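Local coordinates for protein aspartate semialdehyde dehydrogenase (Francisella tularensis subsp. tularensis, PDB 4WOJ) that probably catalyses the NADPH-dependent reductive dephosphorylation of L-aspartyl-4-phosphate to L-aspartate semialdehyde, a step toward lysine, methionine and threonine, at residues M7-F12 / S70-L75; T106-K111 / D135-N140; E160-S165 / Q278-K283; Q222-N227 / R269-R274. All coordinates share one frame; numbering follows the deposited sequence.

Interaction 1: residues M7-F12 / S70-L75; sequences MLKVGF and SSMDIL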
loop_
_atom_site.group_PDB
_atom_site.type_symbol
_atom_site.label_atom_id
_atom_site.label_comp_id
_atom_site.label_asym_id
_atom_site.label_seq_id
_atom_site.Cartn_x
_atom_site.Cartn_y
_atom_site.Cartn_z
ATOM N N MET B 7 -20.732 32.435 29.063
ATOM C CA MET B 7 -19.568 31.881 28.390
ATOM C C MET B 7 -20.066 30.501 28.043
ATOM O O MET B 7 -20.955 30.002 28.726
ATOM C CB MET B 7 -18.394 31.792 29.357
ATOM C CG MET B 7 -17.009 31.838 28.719
ATOM S SD MET B 7 -15.630 32.045 29.897
ATOM C CE MET B 7 -15.274 33.783 29.694
ATOM N N LEU B 8 -19.512 29.857 27.031
ATOM C CA LEU B 8 -19.967 28.503 26.735
ATOM C C LEU B 8 -19.369 27.397 27.589
ATOM O O LEU B 8 -18.155 27.323 27.787
ATOM C CB LEU B 8 -19.802 28.196 25.260
ATOM C CG LEU B 8 -20.822 28.977 24.438
ATOM C CD1 LEU B 8 -20.639 28.690 22.961
ATOM C CD2 LEU B 8 -22.241 28.658 24.882
ATOM N N LYS B 9 -20.240 26.557 28.126
ATOM C CA LYS B 9 -19.780 25.437 28.907
ATOM C C LYS B 9 -19.571 24.264 27.975
ATOM O O LYS B 9 -20.530 23.734 27.435
ATOM C CB LYS B 9 -20.787 25.079 29.982
ATOM C CG LYS B 9 -21.138 26.243 30.872
ATOM C CD LYS B 9 -21.987 25.763 32.028
ATOM C CE LYS B 9 -21.090 25.349 33.185
ATOM N NZ LYS B 9 -21.892 24.793 34.313
ATOM N N VAL B 10 -18.314 23.852 27.823
ATOM C CA VAL B 10 -17.954 22.798 26.885
ATOM C C VAL B 10 -17.370 21.617 27.611
ATOM O O VAL B 10 -16.402 21.755 28.354
ATOM C CB VAL B 10 -16.911 23.263 25.861
ATOM C CG1 VAL B 10 -16.846 22.278 24.704
ATOM C CG2 VAL B 10 -17.244 24.648 25.348
ATOM N N GLY B 11 -17.947 20.448 27.347
ATOM C CA GLY B 11 -17.532 19.204 27.987
ATOM C C GLY B 11 -16.769 18.350 27.000
ATOM O O GLY B 11 -17.090 18.322 25.818
ATOM N N PHE B 12 -15.743 17.673 27.490
ATOM C CA PHE B 12 -14.885 16.851 26.649
ATOM C C PHE B 12 -14.914 15.382 27.081
ATOM O O PHE B 12 -14.539 15.048 28.206
ATOM C CB PHE B 12 -13.448 17.396 26.670
ATOM C CG PHE B 12 -13.337 18.763 26.079
ATOM C CD1 PHE B 12 -13.200 18.931 24.695
ATOM C CD2 PHE B 12 -13.458 19.885 26.882
ATOM C CE1 PHE B 12 -13.145 20.208 24.137
ATOM C CE2 PHE B 12 -13.389 21.164 26.338
ATOM C CZ PHE B 12 -13.245 21.328 24.962
ATOM N N SER B 70 -25.784 17.148 30.715
ATOM C CA SER B 70 -26.891 18.058 30.360
ATOM C C SER B 70 -26.620 19.546 30.548
ATOM O O SER B 70 -27.173 20.381 29.837
ATOM C CB SER B 70 -28.134 17.719 31.178
ATOM O OG SER B 70 -28.555 16.388 30.929
ATOM N N SER B 71 -25.790 19.890 31.512
ATOM C CA SER B 71 -25.494 21.308 31.786
ATOM C C SER B 71 -24.506 21.925 30.781
ATOM O O SER B 71 -24.467 23.146 30.648
ATOM C CB SER B 71 -24.929 21.458 33.191
ATOM O OG SER B 71 -23.961 20.445 33.393
ATOM N N MET B 72 -23.713 21.094 30.095
ATOM C CA MET B 72 -22.804 21.595 29.050
ATOM C C MET B 72 -23.620 22.131 27.860
ATOM O O MET B 72 -24.624 21.563 27.476
ATOM C CB MET B 72 -21.842 20.517 28.559
ATOM C CG MET B 72 -20.944 19.890 29.620
ATOM S SD MET B 72 -19.673 21.003 30.276
ATOM C CE MET B 72 -20.510 21.475 31.792
ATOM N N ASP B 73 -23.185 23.269 27.336
ATOM C CA ASP B 73 -23.735 23.855 26.134
ATOM C C ASP B 73 -23.343 23.062 24.871
ATOM O O ASP B 73 -24.070 23.051 23.852
ATOM C CB ASP B 73 -23.237 25.280 26.010
ATOM C CG ASP B 73 -23.813 26.172 27.075
ATOM O OD1 ASP B 73 -25.029 26.457 26.974
ATOM O OD2 ASP B 73 -23.071 26.552 28.033
ATOM N N ILE B 74 -22.180 22.426 24.975
ATOM C CA ILE B 74 -21.546 21.720 23.891
ATOM C C ILE B 74 -20.755 20.562 24.472
ATOM O O ILE B 74 -19.992 20.729 25.423
ATOM C CB ILE B 74 -20.557 22.625 23.117
ATOM C CG1 ILE B 74 -21.268 23.850 22.527
ATOM C CG2 ILE B 74 -19.863 21.834 21.998
ATOM C CD1 ILE B 74 -20.356 24.744 21.696
ATOM N N LEU B 75 -20.909 19.391 23.864
ATOM C CA LEU B 75 -20.118 18.225 24.232
ATOM C C LEU B 75 -19.334 17.759 23.019
ATOM O O LEU B 75 -19.825 17.813 21.893
ATOM C CB LEU B 75 -21.018 17.100 24.724
ATOM C CG LEU B 75 -21.833 17.429 25.985
ATOM C CD1 LEU B 75 -22.898 16.374 26.180
ATOM C CD2 LEU B 75 -20.919 17.520 27.210
#

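Interaction 2: residues T106-K111 / D135-N140; sequences TLRLDK and DFIGSN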
loop_
_atom_site.group_PDB
_atom_site.type_symbol
_atom_site.label_atom_id
_atom_site.label_comp_id
_atom_site.label_asym_id
_atom_site.label_seq_id
_atom_site.Cartn_x
_atom_site.Cartn_y
_atom_site.Cartn_z
ATOM N N THR B 106 -21.283 6.864 14.011
ATOM C CA THR B 106 -22.637 6.417 14.300
ATOM C C THR B 106 -23.671 7.326 13.667
ATOM O O THR B 106 -24.594 6.882 12.979
ATOM C CB THR B 106 -22.851 6.451 15.814
ATOM O OG1 THR B 106 -21.665 5.972 16.479
ATOM C CG2 THR B 106 -24.007 5.611 16.202
ATOM N N LEU B 107 -23.495 8.616 13.900
ATOM C CA LEU B 107 -24.467 9.596 13.452
ATOM C C LEU B 107 -24.209 10.182 12.070
ATOM O O LEU B 107 -24.985 11.017 11.643
ATOM C CB LEU B 107 -24.543 10.726 14.493
ATOM C CG LEU B 107 -25.020 10.267 15.884
ATOM C CD1 LEU B 107 -24.765 11.315 16.966
ATOM C CD2 LEU B 107 -26.493 9.876 15.854
ATOM N N ARG B 108 -23.141 9.755 11.382
ATOM C CA ARG B 108 -22.687 10.427 10.143
ATOM C C ARG B 108 -23.730 10.688 9.090
ATOM O O ARG B 108 -23.685 11.755 8.445
ATOM C CB ARG B 108 -21.560 9.670 9.463
ATOM C CG ARG B 108 -20.228 10.008 10.077
ATOM C CD ARG B 108 -19.068 9.445 9.301
ATOM N NE ARG B 108 -17.955 9.421 10.218
ATOM C CZ ARG B 108 -17.030 8.483 10.276
ATOM N NH1 ARG B 108 -17.033 7.445 9.434
ATOM N NH2 ARG B 108 -16.086 8.606 11.191
ATOM N N LEU B 109 -24.654 9.747 8.926
ATOM C CA LEU B 109 -25.587 9.782 7.790
ATOM C C LEU B 109 -27.057 10.091 8.134
ATOM O O LEU B 109 -27.903 10.016 7.259
ATOM C CB LEU B 109 -25.460 8.485 6.939
ATOM C CG LEU B 109 -23.996 8.091 6.657
ATOM C CD1 LEU B 109 -23.883 6.741 5.976
ATOM C CD2 LEU B 109 -23.249 9.162 5.853
ATOM N N ASP B 110 -27.354 10.462 9.379
ATOM C CA ASP B 110 -28.703 10.950 9.715
ATOM C C ASP B 110 -28.949 12.250 8.989
ATOM O O ASP B 110 -28.030 13.035 8.808
ATOM C CB ASP B 110 -28.854 11.174 11.232
ATOM C CG ASP B 110 -30.275 11.656 11.653
ATOM O OD1 ASP B 110 -31.046 12.163 10.806
ATOM O OD2 ASP B 110 -30.628 11.538 12.856
ATOM N N LYS B 111 -30.194 12.505 8.609
ATOM C CA LYS B 111 -30.540 13.772 7.947
ATOM C C LYS B 111 -30.246 14.974 8.881
ATOM O O LYS B 111 -29.858 16.048 8.431
ATOM C CB LYS B 111 -32.005 13.777 7.480
ATOM N N ASP B 135 -26.119 18.541 15.536
ATOM C CA ASP B 135 -25.217 17.374 15.447
ATOM C C ASP B 135 -24.192 17.489 14.324
ATOM O O ASP B 135 -24.524 17.509 13.138
ATOM C CB ASP B 135 -26.009 16.075 15.265
ATOM C CG ASP B 135 -26.723 15.637 16.540
ATOM O OD1 ASP B 135 -26.177 15.881 17.657
ATOM O OD2 ASP B 135 -27.818 15.022 16.433
ATOM N N PHE B 136 -22.929 17.530 14.730
ATOM C CA PHE B 136 -21.819 17.796 13.827
ATOM C C PHE B 136 -20.754 16.740 13.992
ATOM O O PHE B 136 -20.095 16.648 15.034
ATOM C CB PHE B 136 -21.276 19.196 14.075
ATOM C CG PHE B 136 -22.279 20.284 13.769
ATOM C CD1 PHE B 136 -23.247 20.614 14.695
ATOM C CD2 PHE B 136 -22.286 20.922 12.559
ATOM C CE1 PHE B 136 -24.193 21.570 14.425
ATOM C CE2 PHE B 136 -23.228 21.894 12.273
ATOM C CZ PHE B 136 -24.192 22.216 13.209
ATOM N N ILE B 137 -20.598 15.934 12.948
ATOM C CA ILE B 137 -19.833 14.701 13.008
ATOM C C ILE B 137 -18.647 14.723 12.040
ATOM O O ILE B 137 -18.779 15.148 10.891
ATOM C CB ILE B 137 -20.689 13.494 12.654
ATOM C CG1 ILE B 137 -22.116 13.642 13.186
ATOM C CG2 ILE B 137 -20.057 12.250 13.213
ATOM C CD1 ILE B 137 -22.231 13.794 14.696
ATOM N N GLY B 138 -17.486 14.297 12.535
ATOM C CA GLY B 138 -16.273 14.215 11.721
ATOM C C GLY B 138 -16.415 13.035 10.792
ATOM O O GLY B 138 -17.017 12.012 11.171
ATOM N N SER B 139 -15.905 13.174 9.568
ATOM C CA SER B 139 -16.021 12.100 8.568
ATOM C C SER B 139 -14.907 11.113 8.783
ATOM O O SER B 139 -14.033 11.320 9.633
ATOM C CB SER B 139 -15.985 12.626 7.135
ATOM O OG SER B 139 -14.748 13.279 6.846
ATOM N N ASN B 140 -14.994 10.001 8.059
ATOM C CA ASN B 140 -13.967 8.976 8.058
ATOM C C ASN B 140 -12.671 9.595 7.533
ATOM O O ASN B 140 -12.681 10.476 6.662
ATOM C CB ASN B 140 -14.408 7.792 7.223
ATOM C CG ASN B 140 -13.301 6.778 6.973
ATOM O OD1 ASN B 140 -12.687 6.760 5.908
ATOM N ND2 ASN B 140 -13.068 5.915 7.926
HETATM O O HOH W 1 -28.632 13.287 13.892
#

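Interaction 3: residues E160-S165 / Q278-K283; sequences EWVNSS and QALTVK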
loop_
_atom_site.group_PDB
_atom_site.type_symbol
_atom_site.label_atom_id
_atom_site.label_comp_id
_atom_site.label_asym_id
_atom_site.label_seq_id
_atom_site.Cartn_x
_atom_site.Cartn_y
_atom_site.Cartn_z
ATOM N N GLU B 160 -15.227 13.639 -11.868
ATOM C CA GLU B 160 -16.310 12.734 -12.298
ATOM C C GLU B 160 -16.344 11.493 -11.408
ATOM O O GLU B 160 -17.409 11.097 -10.970
ATOM C CB GLU B 160 -16.128 12.300 -13.761
ATOM C CG GLU B 160 -17.386 11.682 -14.385
ATOM C CD GLU B 160 -17.277 11.446 -15.888
ATOM O OE1 GLU B 160 -16.997 12.390 -16.661
ATOM O OE2 GLU B 160 -17.484 10.300 -16.322
ATOM N N TRP B 161 -15.174 10.868 -11.189
ATOM C CA TRP B 161 -14.987 9.868 -10.120
ATOM C C TRP B 161 -13.553 9.720 -9.606
ATOM O O TRP B 161 -12.633 10.213 -10.208
ATOM C CB TRP B 161 -15.537 8.497 -10.486
ATOM C CG TRP B 161 -15.025 7.826 -11.714
ATOM C CD1 TRP B 161 -15.765 7.555 -12.838
ATOM C CD2 TRP B 161 -13.723 7.232 -11.937
ATOM N NE1 TRP B 161 -15.014 6.873 -13.731
ATOM C CE2 TRP B 161 -13.757 6.658 -13.223
ATOM C CE3 TRP B 161 -12.536 7.156 -11.190
ATOM C CZ2 TRP B 161 -12.659 6.017 -13.793
ATOM C CZ3 TRP B 161 -11.429 6.517 -11.752
ATOM C CH2 TRP B 161 -11.499 5.956 -13.044
ATOM N N VAL B 162 -13.409 8.973 -8.498
ATOM C CA VAL B 162 -12.114 8.689 -7.856
ATOM C C VAL B 162 -11.918 7.224 -7.463
ATOM O O VAL B 162 -12.667 6.701 -6.652
ATOM C CB VAL B 162 -11.975 9.479 -6.524
ATOM C CG1 VAL B 162 -10.588 9.317 -5.966
ATOM C CG2 VAL B 162 -12.336 10.948 -6.717
ATOM N N ASN B 163 -10.903 6.569 -8.022
ATOM C CA ASN B 163 -10.430 5.319 -7.454
ATOM C C ASN B 163 -9.371 5.641 -6.412
ATOM O O ASN B 163 -8.413 6.362 -6.747
ATOM C CB ASN B 163 -9.803 4.452 -8.499
ATOM C CG ASN B 163 -9.520 3.057 -7.979
ATOM O OD1 ASN B 163 -10.410 2.219 -7.960
ATOM N ND2 ASN B 163 -8.276 2.781 -7.605
ATOM N N SER B 164 -9.551 5.156 -5.173
ATOM C CA SER B 164 -8.511 5.226 -4.155
ATOM C C SER B 164 -8.082 3.847 -3.659
ATOM O O SER B 164 -8.910 3.013 -3.318
ATOM C CB SER B 164 -8.958 6.060 -2.970
ATOM O OG SER B 164 -8.053 5.910 -1.855
ATOM N N SER B 165 -6.779 3.614 -3.631
ATOM C CA SER B 165 -6.175 2.444 -2.966
ATOM C C SER B 165 -5.392 2.972 -1.757
ATOM O O SER B 165 -4.483 3.739 -1.914
ATOM C CB SER B 165 -5.217 1.703 -3.899
ATOM O OG SER B 165 -5.857 1.237 -5.086
ATOM N N GLN B 278 -2.480 7.241 0.143
ATOM C CA GLN B 278 -3.511 6.960 -0.854
ATOM C C GLN B 278 -2.976 7.228 -2.233
ATOM O O GLN B 278 -2.566 8.338 -2.517
ATOM C CB GLN B 278 -4.729 7.886 -0.648
ATOM C CG GLN B 278 -5.652 7.462 0.463
ATOM C CD GLN B 278 -6.886 8.300 0.630
ATOM O OE1 GLN B 278 -6.903 9.253 1.373
ATOM N NE2 GLN B 278 -7.969 7.879 -0.005
ATOM N N ALA B 279 -3.051 6.211 -3.084
ATOM C CA ALA B 279 -2.919 6.337 -4.517
ATOM C C ALA B 279 -4.287 6.608 -5.181
ATOM O O ALA B 279 -5.209 5.822 -5.106
ATOM C CB ALA B 279 -2.302 5.084 -5.086
ATOM N N LEU B 280 -4.392 7.740 -5.855
ATOM C CA LEU B 280 -5.627 8.185 -6.395
ATOM C C LEU B 280 -5.547 8.099 -7.880
ATOM O O LEU B 280 -4.529 8.418 -8.475
ATOM C CB LEU B 280 -5.931 9.609 -5.978
ATOM C CG LEU B 280 -6.063 9.860 -4.486
ATOM C CD1 LEU B 280 -6.580 11.271 -4.321
ATOM C CD2 LEU B 280 -6.981 8.904 -3.760
ATOM N N THR B 281 -6.632 7.616 -8.475
ATOM C CA THR B 281 -6.809 7.683 -9.924
ATOM C C THR B 281 -8.113 8.404 -10.135
ATOM O O THR B 281 -9.170 7.942 -9.726
ATOM C CB THR B 281 -6.802 6.293 -10.541
ATOM O OG1 THR B 281 -5.569 5.629 -10.191
ATOM C CG2 THR B 281 -6.898 6.364 -12.049
ATOM N N VAL B 282 -8.018 9.594 -10.698
ATOM C CA VAL B 282 -9.143 10.527 -10.723
ATOM C C VAL B 282 -9.545 10.778 -12.164
ATOM O O VAL B 282 -8.677 11.142 -12.987
ATOM C CB VAL B 282 -8.796 11.873 -10.099
ATOM C CG1 VAL B 282 -10.029 12.733 -10.007
ATOM C CG2 VAL B 282 -8.209 11.689 -8.690
ATOM N N LYS B 283 -10.835 10.558 -12.467
ATOM C CA LYS B 283 -11.369 10.867 -13.794
ATOM C C LYS B 283 -12.000 12.239 -13.697
ATOM O O LYS B 283 -12.792 12.497 -12.809
ATOM C CB LYS B 283 -12.404 9.861 -14.227
ATOM C CG LYS B 283 -12.931 10.120 -15.626
ATOM C CD LYS B 283 -13.982 9.106 -16.013
ATOM C CE LYS B 283 -14.184 9.070 -17.505
ATOM N NZ LYS B 283 -13.079 8.329 -18.172
HETATM O O HOH W 2 -6.336 4.456 -7.725
#

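Interaction 4: residues Q222-N227 / R269-R274; sequences QTLAYN and RVPSLR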
loop_
_atom_site.group_PDB
_atom_site.type_symbol
_atom_site.label_atom_id
_atom_site.label_comp_id
_atom_site.label_asym_id
_atom_site.label_seq_id
_atom_site.Cartn_x
_atom_site.Cartn_y
_atom_site.Cartn_z
ATOM N N GLN B 222 -4.501 -10.702 12.508
ATOM C CA GLN B 222 -3.271 -11.366 12.052
ATOM C C GLN B 222 -2.114 -10.446 12.317
ATOM O O GLN B 222 -2.288 -9.285 12.605
ATOM C CB GLN B 222 -3.328 -11.699 10.567
ATOM C CG GLN B 222 -4.563 -12.495 10.132
ATOM C CD GLN B 222 -4.491 -13.992 10.451
ATOM O OE1 GLN B 222 -3.466 -14.521 10.911
ATOM N NE2 GLN B 222 -5.593 -14.680 10.203
ATOM N N THR B 223 -0.915 -10.970 12.231
ATOM C CA THR B 223 0.238 -10.127 12.380
ATOM C C THR B 223 0.302 -9.077 11.249
ATOM O O THR B 223 0.263 -9.421 10.071
ATOM C CB THR B 223 1.516 -10.971 12.392
ATOM O OG1 THR B 223 1.488 -11.861 13.516
ATOM C CG2 THR B 223 2.710 -10.073 12.490
ATOM N N LEU B 224 0.415 -7.803 11.622
ATOM C CA LEU B 224 0.543 -6.700 10.656
ATOM C C LEU B 224 2.004 -6.427 10.283
ATOM O O LEU B 224 2.303 -5.985 9.172
ATOM C CB LEU B 224 -0.128 -5.438 11.221
ATOM C CG LEU B 224 -0.098 -4.134 10.419
ATOM C CD1 LEU B 224 -0.615 -4.358 9.013
ATOM C CD2 LEU B 224 -0.900 -3.038 11.111
ATOM N N ALA B 225 2.926 -6.722 11.189
ATOM C CA ALA B 225 4.353 -6.476 10.903
ATOM C C ALA B 225 4.837 -7.336 9.725
ATOM O O ALA B 225 4.533 -8.523 9.662
ATOM C CB ALA B 225 5.221 -6.744 12.135
ATOM N N TYR B 226 5.618 -6.722 8.837
ATOM C CA TYR B 226 6.038 -7.331 7.566
ATOM C C TYR B 226 4.845 -7.897 6.823
ATOM O O TYR B 226 4.931 -8.933 6.159
ATOM C CB TYR B 226 7.084 -8.420 7.780
ATOM C CG TYR B 226 8.333 -7.924 8.498
ATOM C CD1 TYR B 226 9.216 -7.037 7.888
ATOM C CD2 TYR B 226 8.626 -8.356 9.784
ATOM C CE1 TYR B 226 10.344 -6.580 8.555
ATOM C CE2 TYR B 226 9.754 -7.925 10.445
ATOM C CZ TYR B 226 10.610 -7.035 9.839
ATOM O OH TYR B 226 11.733 -6.625 10.533
ATOM N N ASN B 227 3.721 -7.206 6.928
ATOM C CA ASN B 227 2.538 -7.700 6.320
ATOM C C ASN B 227 1.634 -6.580 5.860
ATOM O O ASN B 227 1.958 -5.427 5.970
ATOM C CB ASN B 227 1.841 -8.611 7.326
ATOM C CG ASN B 227 0.977 -9.641 6.656
ATOM O OD1 ASN B 227 1.090 -9.858 5.455
ATOM N ND2 ASN B 227 0.083 -10.262 7.417
ATOM N N ARG B 269 -4.769 -2.105 5.354
ATOM C CA ARG B 269 -4.002 -1.797 6.504
ATOM C C ARG B 269 -2.566 -2.145 6.239
ATOM O O ARG B 269 -2.290 -3.236 5.677
ATOM C CB ARG B 269 -4.518 -2.611 7.693
ATOM C CG ARG B 269 -3.958 -2.135 8.982
ATOM C CD ARG B 269 -4.540 -0.796 9.324
ATOM N NE ARG B 269 -5.830 -0.929 9.967
ATOM C CZ ARG B 269 -6.670 0.080 10.153
ATOM N NH1 ARG B 269 -6.402 1.304 9.689
ATOM N NH2 ARG B 269 -7.810 -0.140 10.781
ATOM N N VAL B 270 -1.667 -1.209 6.580
ATOM C CA VAL B 270 -0.193 -1.397 6.398
ATOM C C VAL B 270 0.546 -1.038 7.684
ATOM O O VAL B 270 -0.070 -0.439 8.568
ATOM C CB VAL B 270 0.400 -0.564 5.239
ATOM C CG1 VAL B 270 -0.242 -0.951 3.903
ATOM C CG2 VAL B 270 0.273 0.934 5.517
ATOM N N PRO B 271 1.846 -1.416 7.801
ATOM C CA PRO B 271 2.584 -1.215 9.026
ATOM C C PRO B 271 3.142 0.193 9.139
ATOM O O PRO B 271 4.354 0.367 9.309
ATOM C CB PRO B 271 3.742 -2.242 8.934
ATOM C CG PRO B 271 3.461 -3.085 7.739
ATOM C CD PRO B 271 2.603 -2.261 6.862
ATOM N N SER B 272 2.249 1.174 9.037
ATOM C CA SER B 272 2.546 2.550 9.347
ATOM C C SER B 272 1.895 2.883 10.674
ATOM O O SER B 272 0.976 2.221 11.106
ATOM C CB SER B 272 1.969 3.472 8.267
ATOM O OG SER B 272 2.697 3.349 7.080
ATOM N N LEU B 273 2.337 3.954 11.284
ATOM C CA LEU B 273 1.832 4.326 12.565
ATOM C C LEU B 273 0.714 5.381 12.575
ATOM O O LEU B 273 -0.302 5.119 13.213
ATOM C CB LEU B 273 2.986 4.710 13.451
ATOM C CG LEU B 273 3.957 3.549 13.804
ATOM C CD1 LEU B 273 5.213 4.074 14.504
ATOM C CD2 LEU B 273 3.333 2.450 14.658
ATOM N N ARG B 274 0.862 6.548 11.938
ATOM C CA ARG B 274 -0.206 7.562 12.023
ATOM C C ARG B 274 -0.560 8.327 10.764
ATOM O O ARG B 274 -1.476 9.136 10.787
ATOM C CB ARG B 274 0.024 8.563 13.157
ATOM C CG ARG B 274 1.455 9.003 13.379
ATOM C CD ARG B 274 1.531 10.094 14.424
ATOM N NE ARG B 274 0.610 11.199 14.234
ATOM C CZ ARG B 274 0.371 12.146 15.147
ATOM N NH1 ARG B 274 0.994 12.111 16.341
ATOM N NH2 ARG B 274 -0.490 13.142 14.880
#

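Interaction 1: residues M7-F12 / S70-L75
Leu8 CD2 rests over one face of the Asp73 carboxylate, 3.7 Å from CG. At the edge of that carboxylate, Lys9 N donates to Asp73 OD2 at 2.8 Å, and OD2 accepts on its anti lone pair, turned away from OD1. The second flat group is the peptide between Val10 and Gly11. Met72 SD lies over one of its faces, 3.4 Å from Gly11 N. Chi2 of Met72 (-69°) sets SD there, and the bend at chi3 (99°) turns CE toward Lys9 CB, 4.0 Å away. At the edge of the same peptide, Gly11 N bonds to Ile74 O at 2.8 Å, nearly straight.

Lys9 O is gripped twice, by Asp73 N at 2.7 Å and by Ile74 N at 3.2 Å. Val10 pairs with Ile74 and Gly11 with Leu75 as parallel bridges. Val10 CG1 and Ile74 CB meet side by side at 4.1 Å. Leu75 CD2 approaches Gly11 CA from the other face of the sheet.

This is the parallel core of the Rossmann-type NAD-binding domain. Strand 36-42 flanks 8-13, and strand 99-102 flanks 74-77. Helix 354-369 covers the Val10 and Ile74 face through Leu365, while Leu75 touches Leu91 of helix 81-93.

Interaction 2: residues T106-K111 / D135-N140
Arg108 reaches along the end of strand 135-138, its chain extended from CG to NE. Beyond CB, the first atom to touch the segment 135-140 is CG, which meets Ile137 CG2 at 3.9 Å. CD follows, 3.8 Å from Gly138 O. NE then donates to that oxygen at 2.9 Å, with an N-H...O angle of 144°. The bond lies in the carbonyl plane and falls on a lone pair, but Gly138 O is tilted 25° out of the guanidinium plane. Asn140 N lies over the centre of one guanidinium face, 3.4 Å from Arg108 CZ. Ser139 C lies over the same face, nearer the rim.

Strand 135-138 belongs to the parallel sheet of the Rossmann-type domain. After it the chain passes through Ser139 and Asn140 into helix 141-149, which begins with Cys141, the predicted acyl-thioester nucleophile. Asn140 is the N-cap of that helix. Its OD1 accepts from Thr142 N, while its ND2 donates to Glu243 OE2.

At the tip, Arg108 NH1 lies 3.4 Å from Asn140 CB. It also forms a salt bridge with Glu250 of helix 242-255. The other oxygen of Glu250 takes Asn140 N, so one carboxylate ties the arginine to the backbone before the helix. NH2 makes a weak bond to Ala103 O. Further back, Leu107 CB packs on Ile137 CD1 at 3.8 Å. Leu107 opens a type I beta turn that ends at Asp110. One water donates to Asp135 OD2 at 3.2 Å and, weakly, to Asp110 OD2.

Interaction 3: residues E160-S165 / Q278-K283
Residues 161-165 of strand 159-167 and 278-283 of strand 275-284 are antiparallel neighbours in the mixed sheet of the dimerisation domain, and a classic beta bulge marks one end of the pairing. There Glu160 and Trp161 both face Lys283. Lys283 O takes Glu160 N at 2.8 Å and, weakly, Trp161 N. From Trp161 to Ser165 hydrogen-bonded and non-hydrogen-bonded pairs alternate.

Trp161 takes the crowded position, with CG between the backbone N and the carbonyl carbon (chi1 57°). Its indole turns a face to Lys283. Lys283 CB sits over the six-membered ring, 3.7 Å from the centroid, in a CH-pi contact. Lys283 CD continues to Trp161 NE1 at 3.4 Å. The edge of the ring meets Thr281 O at CZ3. Lys283 NZ goes on to a salt bridge with Asp342.

On the same face, a water accepts from Asn163 ND2 and donates to Thr281 OG1 and Ala279 O. Asn163 OD1 and Thr281 OG1 bond to Thr281 and Asn163 of the second subunit, so this face belongs to the dimer interface. The other face carries Val162, Ser164, Leu280 and Val282, and Met146 of helix 141-149 packs on it. Gln278, whose side chain is about 5 Å from that of His276, the predicted proton acceptor, donates through NE2 to Ser164 OG at 2.7 Å, nearly straight at 168° and in the amide plane.

Interaction 4: residues Q222-N227 / R269-R274
Leu224 and Asn227, the two ends of a type II beta turn, meet Pro271, the centre of an inverse gamma turn. Both turns belong to loops of the dimerisation domain. The closest packing is at the proline ring. Pro271 CG lies 3.3 Å from Asn227 O and 3.4 Å from Leu224 O, so two carbonyl oxygens of the first turn rest against one methylene. Leu224 O also takes a weak backbone bond from Asn227 N, which closes the turn. Tyr226 occupies its third position with a positive phi of 50°. The gamma turn has its own weak bond, from Ser272 N to Val270 O.

Leu224 supplies most of the apolar contact. Its CG is anti to the backbone N (chi1 178°). Both methyls touch the backbone of 269-270. CD2 lies 3.7 Å from Val270 O, and CD1 lies 3.8 Å from Val270 C. Side chain to side chain, leucine and proline meet more loosely, Leu224 CD1 to Pro271 CD at 4.4 Å.

Arg269, partly exposed, forms the more open side. Its CG touches Leu224 CD2 at 3.8 Å, and the two side chains cross obliquely. The Arg269 side chain comes within about 5 Å of that of His276, the predicted proton acceptor. The CB of Tyr226, also partly exposed, is directed away from 269-274, and its side chain packs on Thr185 of the second subunit.

Asn227 OD1 accepts from Gln321 N of the second subunit. On the same amide, Asn227 ND2 donates to Thr223 O at 2.8 Å, with the donor almost in line with the C=O bond.

Interactions 1 and 2 both reach the parallel sheet of the nucleotide-binding domain, their centres about 19 Å apart. Interactions 3 and 4 lie in the dimerisation domain, with centres about 23 Å apart, and both touch the second subunit. Along the chain interaction 1 closes before interaction 2 opens, and both precede the other two. Interaction 4 is nested inside the loop closed by interaction 3, and 269-274 runs almost directly into 278-283. Interactions 2, 3 and 4 each come near Cys141 and His276, the predicted catalytic residues, which is consistent with an active site between the two domains. Interaction 1 lies far off, about 40 Å from interaction 3 between centres.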